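Local coordinates for protein lactate dehydrogenase, adjacent gene encodes predicted malate dehydrogenase (Cryptosporidium parvum, PDB 2FN7) that probably catalyses the NAD-dependent interconversion of (S)-lactate and pyruvate, at residues A[74-79]-A[113-118]; A[92-97]-A[121-126]; A[152-157]-A[171-176]. All coordinates share one frame; numbering follows the deposited sequence.

Contact 1 (A[74-79]-A[113-118]); sequences DVVIIT and PNAFVI. With NAD (nicotinamide-adenine-dinucleotide), chain C.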
loop_
_atom_site.group_PDB
_atom_site.type_symbol
_atom_site.label_atom_id
_atom_site.label_comp_id
_atom_site.label_asym_id
_atom_site.label_seq_id
_atom_site.Cartn_x
_atom_site.Cartn_y
_atom_site.Cartn_z
ATOM N N ASP A 74 -16.905 -4.105 -13.378
ATOM C CA ASP A 74 -17.848 -3.033 -13.023
ATOM C C ASP A 74 -17.135 -1.693 -13.121
ATOM O O ASP A 74 -17.747 -0.673 -13.428
ATOM C CB ASP A 74 -18.360 -3.217 -11.604
ATOM C CG ASP A 74 -19.106 -4.515 -11.429
ATOM O OD1 ASP A 74 -20.161 -4.620 -12.080
ATOM O OD2 ASP A 74 -18.649 -5.419 -10.697
ATOM N N VAL A 75 -15.836 -1.676 -12.851
ATOM C CA VAL A 75 -15.109 -0.407 -12.862
ATOM C C VAL A 75 -13.764 -0.649 -13.517
ATOM O O VAL A 75 -13.160 -1.666 -13.254
ATOM C CB VAL A 75 -14.840 0.107 -11.398
ATOM C CG1 VAL A 75 -13.935 1.323 -11.422
ATOM C CG2 VAL A 75 -16.150 0.468 -10.680
ATOM N N VAL A 76 -13.298 0.270 -14.362
ATOM C CA VAL A 76 -11.988 0.128 -14.941
ATOM C C VAL A 76 -11.213 1.378 -14.521
ATOM O O VAL A 76 -11.712 2.512 -14.735
ATOM C CB VAL A 76 -12.056 0.114 -16.491
ATOM C CG1 VAL A 76 -10.648 0.123 -17.059
ATOM C CG2 VAL A 76 -12.811 -1.157 -16.975
ATOM N N ILE A 77 -10.045 1.180 -13.894
ATOM C CA ILE A 77 -9.190 2.298 -13.480
ATOM C C ILE A 77 -7.971 2.230 -14.404
ATOM O O ILE A 77 -7.256 1.239 -14.426
ATOM C CB ILE A 77 -8.760 2.173 -12.006
ATOM C CG1 ILE A 77 -10.006 2.045 -11.136
ATOM C CG2 ILE A 77 -7.967 3.356 -11.553
ATOM C CD1 ILE A 77 -9.702 2.020 -9.597
ATOM N N ILE A 78 -7.755 3.287 -15.174
ATOM C CA ILE A 78 -6.645 3.354 -16.104
ATOM C C ILE A 78 -5.424 4.130 -15.607
ATOM O O ILE A 78 -5.483 5.364 -15.473
ATOM C CB ILE A 78 -7.110 3.996 -17.460
ATOM C CG1 ILE A 78 -8.416 3.355 -17.924
ATOM C CG2 ILE A 78 -6.014 3.814 -18.489
ATOM C CD1 ILE A 78 -9.001 3.982 -19.242
ATOM N N THR A 79 -4.340 3.424 -15.320
ATOM C CA THR A 79 -3.127 4.065 -14.866
ATOM C C THR A 79 -1.976 3.934 -15.870
ATOM O O THR A 79 -0.899 4.487 -15.644
ATOM C CB THR A 79 -2.590 3.427 -13.553
ATOM O OG1 THR A 79 -1.899 2.231 -13.881
ATOM C CG2 THR A 79 -3.739 3.032 -12.569
ATOM N N PRO A 113 -17.853 -2.665 -21.983
ATOM C CA PRO A 113 -18.413 -1.366 -22.363
ATOM C C PRO A 113 -19.397 -0.763 -21.347
ATOM O O PRO A 113 -19.702 0.413 -21.453
ATOM C CB PRO A 113 -19.083 -1.646 -23.720
ATOM C CG PRO A 113 -19.527 -3.026 -23.579
ATOM C CD PRO A 113 -18.354 -3.726 -22.873
ATOM N N ASN A 114 -19.912 -1.533 -20.390
ATOM C CA ASN A 114 -20.837 -0.902 -19.436
ATOM C C ASN A 114 -20.138 -0.514 -18.134
ATOM O O ASN A 114 -20.756 -0.164 -17.164
ATOM C CB ASN A 114 -21.971 -1.827 -19.150
ATOM C CG ASN A 114 -22.705 -2.247 -20.428
ATOM O OD1 ASN A 114 -22.968 -3.448 -20.646
ATOM N ND2 ASN A 114 -23.035 -1.268 -21.274
ATOM N N ALA A 115 -18.827 -0.624 -18.116
ATOM C CA ALA A 115 -18.080 -0.240 -16.935
ATOM C C ALA A 115 -18.032 1.290 -16.655
ATOM O O ALA A 115 -18.236 2.125 -17.561
ATOM C CB ALA A 115 -16.667 -0.770 -17.056
ATOM N N PHE A 116 -17.831 1.636 -15.378
ATOM C CA PHE A 116 -17.623 3.046 -14.969
ATOM C C PHE A 116 -16.111 3.197 -15.135
ATOM O O PHE A 116 -15.336 2.446 -14.509
ATOM C CB PHE A 116 -18.001 3.254 -13.496
ATOM C CG PHE A 116 -17.754 4.627 -13.005
ATOM C CD1 PHE A 116 -18.276 5.743 -13.695
ATOM C CD2 PHE A 116 -17.046 4.842 -11.847
ATOM C CE1 PHE A 116 -18.075 7.081 -13.200
ATOM C CE2 PHE A 116 -16.834 6.164 -11.344
ATOM C CZ PHE A 116 -17.344 7.281 -12.012
ATOM N N VAL A 117 -15.650 4.110 -15.979
ATOM C CA VAL A 117 -14.216 4.239 -16.141
ATOM C C VAL A 117 -13.617 5.436 -15.402
ATOM O O VAL A 117 -14.095 6.593 -15.563
ATOM C CB VAL A 117 -13.861 4.359 -17.662
ATOM C CG1 VAL A 117 -12.362 4.636 -17.836
ATOM C CG2 VAL A 117 -14.363 3.087 -18.436
ATOM N N ILE A 118 -12.530 5.211 -14.666
ATOM C CA ILE A 118 -11.877 6.302 -13.966
ATOM C C ILE A 118 -10.449 6.400 -14.521
ATOM O O ILE A 118 -9.647 5.451 -14.332
ATOM C CB ILE A 118 -11.783 6.000 -12.436
ATOM C CG1 ILE A 118 -13.169 5.793 -11.787
ATOM C CG2 ILE A 118 -11.011 7.059 -11.780
ATOM C CD1 ILE A 118 -13.054 5.266 -10.264
HETATM P PA NAD C . 4.359 3.590 -13.629
HETATM O O1A NAD C . 4.817 3.151 -12.379
HETATM O O2A NAD C . 5.342 3.909 -14.621
HETATM O O5B NAD C . 3.322 2.701 -14.258
HETATM C C5B NAD C . 2.708 2.809 -15.563
HETATM C C4B NAD C . 2.429 1.295 -15.924
HETATM O O4B NAD C . 1.878 1.369 -17.194
HETATM C C3B NAD C . 3.732 0.356 -16.136
HETATM O O3B NAD C . 3.727 -0.773 -15.286
HETATM C C2B NAD C . 3.634 -0.004 -17.564
HETATM O O2B NAD C . 4.119 -1.252 -18.034
HETATM C C1B NAD C . 2.211 0.092 -17.822
HETATM N N9A NAD C . 1.857 0.215 -19.192
HETATM C C8A NAD C . 2.398 0.781 -20.282
HETATM N N7A NAD C . 2.031 0.844 -21.446
HETATM C C5A NAD C . 0.912 0.155 -21.218
HETATM C C6A NAD C . -0.121 -0.221 -22.114
HETATM N N6A NAD C . -0.079 0.088 -23.414
HETATM N N1A NAD C . -1.189 -0.923 -21.587
HETATM C C2A NAD C . -1.185 -1.243 -20.247
HETATM N N3A NAD C . -0.274 -0.960 -19.364
HETATM C C4A NAD C . 0.751 -0.248 -19.891
HETATM O O3 NAD C . 3.401 4.966 -13.458
HETATM P PN NAD C . 2.599 5.426 -12.139
HETATM O O1N NAD C . 3.488 5.980 -11.186
HETATM O O2N NAD C . 1.703 4.331 -11.687
HETATM O O5D NAD C . 1.696 6.594 -12.855
HETATM C C5D NAD C . 0.728 6.193 -13.777
HETATM C C4D NAD C . 0.176 7.429 -14.509
HETATM O O4D NAD C . -0.638 8.206 -13.543
HETATM C C3D NAD C . 1.215 8.457 -15.049
HETATM O O3D NAD C . 0.649 8.968 -16.238
HETATM C C2D NAD C . 1.269 9.530 -13.931
HETATM O O2D NAD C . 1.722 10.829 -14.438
HETATM C C1D NAD C . -0.144 9.577 -13.515
HETATM N N1N NAD C . -0.433 10.141 -12.219
HETATM C C2N NAD C . -1.697 10.799 -12.267
HETATM C C3N NAD C . -2.178 11.463 -11.142
HETATM C C7N NAD C . -3.552 12.195 -11.059
HETATM O O7N NAD C . -3.823 12.772 -10.007
HETATM N N7N NAD C . -4.439 11.955 -12.070
HETATM C C4N NAD C . -1.444 11.513 -9.910
HETATM C C5N NAD C . -0.131 10.790 -9.920
HETATM C C6N NAD C . 0.425 10.101 -11.017
HETATM O O HOH W 1 -20.492 -0.752 -14.064
#

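Contact 2 (A[92-97]-A[121-126]); sequences ELLFGN and TNPLDV. With NAD (nicotinamide-adenine-dinucleotide), chain C; LAC (lactic acid), chain D.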
loop_
_atom_site.group_PDB
_atom_site.type_symbol
_atom_site.label_atom_id
_atom_site.label_comp_id
_atom_site.label_asym_id
_atom_site.label_seq_id
_atom_site.Cartn_x
_atom_site.Cartn_y
_atom_site.Cartn_z
ATOM N N GLU A 92 4.183 16.793 -20.974
ATOM C CA GLU A 92 5.228 16.106 -21.660
ATOM C C GLU A 92 4.843 14.662 -22.008
ATOM O O GLU A 92 5.383 14.151 -22.970
ATOM C CB GLU A 92 6.494 16.130 -20.819
ATOM C CG GLU A 92 6.898 17.572 -20.447
ATOM C CD GLU A 92 7.907 17.625 -19.284
ATOM O OE1 GLU A 92 8.085 18.740 -18.671
ATOM O OE2 GLU A 92 8.519 16.547 -18.983
ATOM N N LEU A 93 3.903 14.040 -21.292
ATOM C CA LEU A 93 3.507 12.678 -21.573
ATOM C C LEU A 93 2.366 12.628 -22.519
ATOM O O LEU A 93 1.873 11.539 -22.797
ATOM C CB LEU A 93 3.014 11.971 -20.306
ATOM C CG LEU A 93 3.979 12.072 -19.124
ATOM C CD1 LEU A 93 3.244 11.588 -17.785
ATOM C CD2 LEU A 93 5.288 11.313 -19.467
ATOM N N LEU A 94 1.929 13.782 -23.010
ATOM C CA LEU A 94 0.755 13.801 -23.859
ATOM C C LEU A 94 0.668 12.807 -25.072
ATOM O O LEU A 94 -0.315 12.080 -25.248
ATOM C CB LEU A 94 0.598 15.223 -24.404
ATOM C CG LEU A 94 -0.530 15.423 -25.444
ATOM C CD1 LEU A 94 -1.858 15.195 -24.811
ATOM C CD2 LEU A 94 -0.495 16.818 -26.042
ATOM N N PHE A 95 1.690 12.828 -25.932
ATOM C CA PHE A 95 1.656 12.036 -27.152
ATOM C C PHE A 95 1.698 10.556 -26.892
ATOM O O PHE A 95 0.893 9.802 -27.439
ATOM C CB PHE A 95 2.810 12.499 -28.073
ATOM C CG PHE A 95 2.618 13.913 -28.581
ATOM C CD1 PHE A 95 3.643 14.836 -28.509
ATOM C CD2 PHE A 95 1.371 14.309 -29.110
ATOM C CE1 PHE A 95 3.442 16.171 -28.963
ATOM C CE2 PHE A 95 1.135 15.629 -29.569
ATOM C CZ PHE A 95 2.168 16.574 -29.500
ATOM N N GLY A 96 2.624 10.150 -26.040
ATOM C CA GLY A 96 2.677 8.743 -25.771
ATOM C C GLY A 96 1.438 8.235 -25.059
ATOM O O GLY A 96 0.926 7.180 -25.405
ATOM N N ASN A 97 0.892 8.992 -24.096
ATOM C CA ASN A 97 -0.231 8.402 -23.393
ATOM C C ASN A 97 -1.513 8.444 -24.148
ATOM O O ASN A 97 -2.421 7.632 -23.926
ATOM C CB ASN A 97 -0.314 8.983 -22.007
ATOM C CG ASN A 97 0.846 8.506 -21.134
ATOM O OD1 ASN A 97 1.492 7.473 -21.434
ATOM N ND2 ASN A 97 1.113 9.207 -20.070
ATOM N N THR A 121 -4.246 8.392 -15.804
ATOM C CA THR A 121 -3.168 8.679 -16.734
ATOM C C THR A 121 -3.073 10.221 -17.045
ATOM O O THR A 121 -4.063 10.868 -17.432
ATOM C CB THR A 121 -3.441 7.833 -18.082
ATOM O OG1 THR A 121 -3.397 6.415 -17.814
ATOM C CG2 THR A 121 -2.422 8.199 -19.187
ATOM N N ASN A 122 -1.882 10.799 -16.844
ATOM C CA ASN A 122 -1.611 12.223 -17.164
ATOM C C ASN A 122 -1.347 12.443 -18.658
ATOM O O ASN A 122 -0.982 11.475 -19.350
ATOM C CB ASN A 122 -0.414 12.674 -16.369
ATOM C CG ASN A 122 -0.827 13.279 -15.070
ATOM O OD1 ASN A 122 -0.099 13.223 -14.066
ATOM N ND2 ASN A 122 -2.031 13.858 -15.065
ATOM N N PRO A 123 -1.604 13.660 -19.205
ATOM C CA PRO A 123 -2.144 14.854 -18.505
ATOM C C PRO A 123 -3.643 14.583 -18.412
ATOM O O PRO A 123 -4.416 14.546 -19.420
ATOM C CB PRO A 123 -1.788 16.030 -19.460
ATOM C CG PRO A 123 -1.859 15.434 -20.873
ATOM C CD PRO A 123 -1.217 14.001 -20.604
ATOM N N LEU A 124 -4.044 14.386 -17.172
ATOM C CA LEU A 124 -5.395 13.973 -16.846
ATOM C C LEU A 124 -6.639 14.450 -17.610
ATOM O O LEU A 124 -7.351 13.622 -18.238
ATOM C CB LEU A 124 -5.588 14.149 -15.317
ATOM C CG LEU A 124 -6.814 13.500 -14.687
ATOM C CD1 LEU A 124 -8.056 14.399 -14.938
ATOM C CD2 LEU A 124 -6.963 11.989 -15.219
ATOM N N ASP A 125 -6.954 15.750 -17.564
ATOM C CA ASP A 125 -8.223 16.229 -18.229
ATOM C C ASP A 125 -8.257 15.916 -19.720
ATOM O O ASP A 125 -9.264 15.415 -20.244
ATOM C CB ASP A 125 -8.394 17.712 -17.935
ATOM C CG ASP A 125 -8.391 17.984 -16.431
ATOM O OD1 ASP A 125 -9.464 17.884 -15.766
ATOM O OD2 ASP A 125 -7.290 18.225 -15.895
ATOM N N VAL A 126 -7.148 16.148 -20.403
ATOM C CA VAL A 126 -7.082 15.814 -21.839
ATOM C C VAL A 126 -7.150 14.279 -22.070
ATOM O O VAL A 126 -7.953 13.800 -22.918
ATOM C CB VAL A 126 -5.841 16.473 -22.464
ATOM C CG1 VAL A 126 -5.715 16.125 -23.939
ATOM C CG2 VAL A 126 -6.024 18.021 -22.344
HETATM P PA NAD C . 4.359 3.590 -13.629
HETATM O O1A NAD C . 4.817 3.151 -12.379
HETATM O O2A NAD C . 5.342 3.909 -14.621
HETATM O O5B NAD C . 3.322 2.701 -14.258
HETATM C C5B NAD C . 2.708 2.809 -15.563
HETATM C C4B NAD C . 2.429 1.295 -15.924
HETATM O O4B NAD C . 1.878 1.369 -17.194
HETATM C C3B NAD C . 3.732 0.356 -16.136
HETATM O O3B NAD C . 3.727 -0.773 -15.286
HETATM C C2B NAD C . 3.634 -0.004 -17.564
HETATM O O2B NAD C . 4.119 -1.252 -18.034
HETATM C C1B NAD C . 2.211 0.092 -17.822
HETATM N N9A NAD C . 1.857 0.215 -19.192
HETATM C C8A NAD C . 2.398 0.781 -20.282
HETATM N N7A NAD C . 2.031 0.844 -21.446
HETATM C C5A NAD C . 0.912 0.155 -21.218
HETATM C C6A NAD C . -0.121 -0.221 -22.114
HETATM N N6A NAD C . -0.079 0.088 -23.414
HETATM N N1A NAD C . -1.189 -0.923 -21.587
HETATM C C2A NAD C . -1.185 -1.243 -20.247
HETATM N N3A NAD C . -0.274 -0.960 -19.364
HETATM C C4A NAD C . 0.751 -0.248 -19.891
HETATM O O3 NAD C . 3.401 4.966 -13.458
HETATM P PN NAD C . 2.599 5.426 -12.139
HETATM O O1N NAD C . 3.488 5.980 -11.186
HETATM O O2N NAD C . 1.703 4.331 -11.687
HETATM O O5D NAD C . 1.696 6.594 -12.855
HETATM C C5D NAD C . 0.728 6.193 -13.777
HETATM C C4D NAD C . 0.176 7.429 -14.509
HETATM O O4D NAD C . -0.638 8.206 -13.543
HETATM C C3D NAD C . 1.215 8.457 -15.049
HETATM O O3D NAD C . 0.649 8.968 -16.238
HETATM C C2D NAD C . 1.269 9.530 -13.931
HETATM O O2D NAD C . 1.722 10.829 -14.438
HETATM C C1D NAD C . -0.144 9.577 -13.515
HETATM N N1N NAD C . -0.433 10.141 -12.219
HETATM C C2N NAD C . -1.697 10.799 -12.267
HETATM C C3N NAD C . -2.178 11.463 -11.142
HETATM C C7N NAD C . -3.552 12.195 -11.059
HETATM O O7N NAD C . -3.823 12.772 -10.007
HETATM N N7N NAD C . -4.439 11.955 -12.070
HETATM C C4N NAD C . -1.444 11.513 -9.910
HETATM C C5N NAD C . -0.131 10.790 -9.920
HETATM C C6N NAD C . 0.425 10.101 -11.017
HETATM C C LAC D . 0.263 14.639 -9.189
HETATM C CA LAC D . 0.611 13.905 -10.396
HETATM C CB LAC D . 2.066 14.149 -11.069
HETATM O O LAC D . 1.162 14.140 -8.337
HETATM O OHN LAC D . -0.382 14.269 -11.361
HETATM O OXT LAC D . -0.468 15.570 -9.083
#

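Contact 3 (A[152-157]-A[171-176]); sequences SRFRTF and ANVIGG. With LAC (lactic acid), chain D.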
loop_
_atom_site.group_PDB
_atom_site.type_symbol
_atom_site.label_atom_id
_atom_site.label_comp_id
_atom_site.label_asym_id
_atom_site.label_seq_id
_atom_site.Cartn_x
_atom_site.Cartn_y
_atom_site.Cartn_z
ATOM N N SER A 152 -7.396 16.886 -1.476
ATOM C CA SER A 152 -6.885 16.304 -0.235
ATOM C C SER A 152 -5.616 17.028 0.158
ATOM O O SER A 152 -5.333 17.273 1.381
ATOM C CB SER A 152 -6.553 14.822 -0.363
ATOM O OG SER A 152 -7.741 14.113 -0.626
ATOM N N ARG A 153 -4.851 17.379 -0.856
ATOM C CA ARG A 153 -3.633 18.115 -0.615
ATOM C C ARG A 153 -3.962 19.556 -0.022
ATOM O O ARG A 153 -3.315 19.990 0.935
ATOM C CB ARG A 153 -2.854 18.249 -1.918
ATOM C CG ARG A 153 -2.026 17.034 -2.307
ATOM C CD ARG A 153 -1.645 17.027 -3.811
ATOM N NE ARG A 153 -0.774 15.890 -4.115
ATOM C CZ ARG A 153 -0.263 15.625 -5.302
ATOM N NH1 ARG A 153 -0.522 16.435 -6.345
ATOM N NH2 ARG A 153 0.487 14.485 -5.442
ATOM N N PHE A 154 -4.963 20.244 -0.587
ATOM C CA PHE A 154 -5.351 21.604 -0.160
ATOM C C PHE A 154 -5.883 21.474 1.324
ATOM O O PHE A 154 -5.406 22.207 2.275
ATOM C CB PHE A 154 -6.421 22.097 -1.222
ATOM C CG PHE A 154 -6.891 23.553 -1.087
ATOM C CD1 PHE A 154 -6.070 24.534 -0.618
ATOM C CD2 PHE A 154 -8.178 23.912 -1.490
ATOM C CE1 PHE A 154 -6.483 25.829 -0.543
ATOM C CE2 PHE A 154 -8.606 25.215 -1.425
ATOM C CZ PHE A 154 -7.738 26.189 -0.941
ATOM N N ARG A 155 -6.748 20.460 1.558
ATOM C CA ARG A 155 -7.328 20.254 2.896
ATOM C C ARG A 155 -6.257 19.909 3.886
ATOM O O ARG A 155 -6.273 20.328 5.053
ATOM C CB ARG A 155 -8.365 19.139 2.873
ATOM C CG ARG A 155 -9.576 19.412 2.036
ATOM C CD ARG A 155 -10.364 18.128 1.814
ATOM N NE ARG A 155 -11.013 17.704 3.053
ATOM C CZ ARG A 155 -11.699 16.568 3.215
ATOM N NH1 ARG A 155 -11.814 15.662 2.213
ATOM N NH2 ARG A 155 -12.384 16.390 4.340
ATOM N N THR A 156 -5.272 19.168 3.426
ATOM C CA THR A 156 -4.220 18.769 4.347
ATOM C C THR A 156 -3.350 19.922 4.804
ATOM O O THR A 156 -2.946 19.992 5.950
ATOM C CB THR A 156 -3.337 17.644 3.667
ATOM O OG1 THR A 156 -4.186 16.521 3.445
ATOM C CG2 THR A 156 -2.200 17.204 4.548
ATOM N N PHE A 157 -2.975 20.752 3.842
ATOM C CA PHE A 157 -2.133 21.923 4.084
ATOM C C PHE A 157 -2.894 22.911 5.032
ATOM O O PHE A 157 -2.304 23.403 5.971
ATOM C CB PHE A 157 -1.779 22.540 2.723
ATOM C CG PHE A 157 -0.927 21.631 1.836
ATOM C CD1 PHE A 157 -0.068 20.688 2.402
ATOM C CD2 PHE A 157 -0.937 21.753 0.453
ATOM C CE1 PHE A 157 0.742 19.897 1.594
ATOM C CE2 PHE A 157 -0.082 20.935 -0.381
ATOM C CZ PHE A 157 0.722 20.037 0.194
ATOM N N ALA A 171 -12.831 21.845 1.513
ATOM C CA ALA A 171 -12.070 22.695 0.573
ATOM C C ALA A 171 -11.993 21.971 -0.789
ATOM O O ALA A 171 -11.717 20.749 -0.804
ATOM C CB ALA A 171 -10.635 22.941 1.105
ATOM N N ASN A 172 -12.276 22.677 -1.887
ATOM C CA ASN A 172 -12.258 22.128 -3.223
ATOM C C ASN A 172 -11.210 22.757 -4.122
ATOM O O ASN A 172 -10.871 23.958 -3.960
ATOM C CB ASN A 172 -13.577 22.360 -3.904
ATOM C CG ASN A 172 -14.646 21.493 -3.373
ATOM O OD1 ASN A 172 -15.686 21.985 -2.827
ATOM N ND2 ASN A 172 -14.447 20.164 -3.525
ATOM N N VAL A 173 -10.706 21.956 -5.064
ATOM C CA VAL A 173 -9.761 22.423 -6.080
ATOM C C VAL A 173 -10.527 22.110 -7.323
ATOM O O VAL A 173 -11.049 21.020 -7.434
ATOM C CB VAL A 173 -8.408 21.682 -6.071
ATOM C CG1 VAL A 173 -7.565 22.131 -7.290
ATOM C CG2 VAL A 173 -7.591 22.107 -4.863
ATOM N N ILE A 174 -10.650 23.059 -8.250
ATOM C CA ILE A 174 -11.410 22.821 -9.458
ATOM C C ILE A 174 -10.590 23.176 -10.704
ATOM O O ILE A 174 -9.509 23.677 -10.572
ATOM C CB ILE A 174 -12.638 23.654 -9.395
ATOM C CG1 ILE A 174 -12.223 25.127 -9.248
ATOM C CG2 ILE A 174 -13.536 23.179 -8.245
ATOM C CD1 ILE A 174 -13.427 25.984 -9.356
ATOM N N GLY A 175 -11.095 22.958 -11.912
ATOM C CA GLY A 175 -10.267 23.279 -13.097
ATOM C C GLY A 175 -9.417 22.060 -13.529
ATOM O O GLY A 175 -9.590 20.981 -12.970
ATOM N N GLY A 176 -8.519 22.180 -14.507
ATOM C CA GLY A 176 -7.730 21.029 -14.942
ATOM C C GLY A 176 -6.607 20.760 -13.952
ATOM O O GLY A 176 -6.167 21.657 -13.249
HETATM C C LAC D . 0.263 14.639 -9.189
HETATM C CA LAC D . 0.611 13.905 -10.396
HETATM C CB LAC D . 2.066 14.149 -11.069
HETATM O O LAC D . 1.162 14.140 -8.337
HETATM O OHN LAC D . -0.382 14.269 -11.361
HETATM O OXT LAC D . -0.468 15.570 -9.083
#

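Contact 1 (A[74-79]-A[113-118])
With its CG1 turned anti to the carbonyl carbon (chi1 -47°) and the rest of the chain extended, Ile78 sends CD1 obliquely across Val117, whose CG1 stands anti to its backbone N; Ile78 CD1 and Val117 CG1 meet at 3.7 Å. The pair illustrates how neighbouring parallel strands share one hydrophobic face. Val76 belongs to the same face, its CG2 branch 3.9 Å from Ala115 CB. Val75, Ile77, Phe116 and Ile118 point to the reverse face, where Val75 CG1 lies 4.2 Å from Ile118 CD1 and helix 234-248 packs on Val75 and Ile118, while Ile77 meets Ile19 of helix 14-25. The Phe116 ring leads away from Val75 to stack on Tyr247.

Four backbone bonds lock the register: Phe116 N to Asp74 O, Val76 N to Phe116 O, Ile118 N to Val76 O (2.8 Å, angle 169°) and Ile78 N to Ile118 O. Asp74 O accepts from a water that bridges it to Asn114 O. At the other end of the ladder, Thr79 O comes 3.0 Å from C5D of NAD. Strands 75-78 and 116-119, linked through helix 94-111, form a beta-alpha-beta crossover in the parallel sheet of a Rossmann fold, with the dinucleotide beyond its C-terminal edge.

Contact 2 (A[92-97]-A[121-126])
Leu94, in the first turn of helix 94-111, meets Pro123 at a CA-CA separation of 6.2 Å, where a cis peptide bond bends the chain after Asn122 and sets Pro123 at the N-cap of helix 124-135. Leu94 turns CG opposite its backbone N (chi1 175°) and thereby lays CD1 across the proline at about a right angle, 3.9 Å from Pro123 CG. The same methyl reaches Val126 CG1 obliquely at 4.1 Å; it thus touches both the N-cap proline and the first turn of the second helix. Leu93 CD1 reaches toward both Asn122 CB and O2D of NAD, the latter 3.8 Å away.

One polar bond crosses the contact. Asn97 ND2 donates to Asn122 O over 3.2 Å at 166°, with that oxygen almost in the amide plane. The Asn97 amide is also bonded to Ser81 OG through ND2 and to Ile82 N through OD1, which fixes its rotation. Thr121 CG2 packs 3.6 Å from Asn97 CB, while Thr121 OG1 turns to Ala80 O. With its carbonyl held, Asn122 offers its backbone N to O3D of NAD in a 3.2 Å hydrogen bond, and its side chain faces the lactate, in keeping with its place in both binding sites. The contact lies between the C-terminal edge of the parallel sheet and helix 293-314, which closes over Leu94 with Ile309 and Val312 and over Val126 with Leu313, while Met127 of helix 124-135 touches Leu94, Asn97 and Thr121.

Contact 3 (A[152-157]-A[171-176])
Apolar packing joins Phe154 of helix 147-162 to Ala171 and Val173 at the strand. Its CG lies anti to the backbone N (chi1 -174°), which aims the ring at the strand, where CD2 comes 3.7 Å from Ala171 CB. Nearer the helix, Phe154 CB rests 3.8 Å from Val173 CG2, the side chains crossing at a slant. Ala171 CB touches the aliphatic part of Arg155, with CG at 3.8 Å.

Polar atoms enter in two ways. Asn172 O sits at the ring edge of Phe154, near its plane and 3.6 Å from CE2. Separately, two hydrogen bonds tie helix to strand beside the contact: Arg155, bent at chi3, directs NE to Val169 O, earlier in the same strand, and Val173 N bonds to Ser151 OG.

Ligand bonds belong to Arg153, whose extended chain leads away from the strand. The edge of its guanidinium meets the lactate carboxylate through two hydrogen bonds, NH1 to OXT at 2.9 Å and NH2 to O at 3.0 Å, and His50 of the second subunit packs against this arginine. Between the two segments the contact is therefore essentially hydrocarbon, without a hydrogen bond, while the positive charge of Arg153 is directed to the substrate anion.

Overall arrangement
Contacts 1 and 2 interlock, since their segments alternate along the chain: they touch where Ile78 O faces Thr121 N, in the loop that leads to helix 124-135, the two atoms 3.3 Å apart and probably hydrogen-bonded, and NAD touches both contacts. Contact 3 belongs to the other domain, about 24 Å centre to centre from contact 1, with nearest atoms about 14 Å apart. Contact 2 mediates between them. Asp125 OD2 lies 3.0 Å from Gly176 CA and accepts a hydrogen bond from the backbone N of His177, the predicted proton acceptor. Lactate thus lies where the two domains meet, with Asn122 of contact 2 and Arg153 of contact 3 beside it, and Arg90 and His177 completing the site.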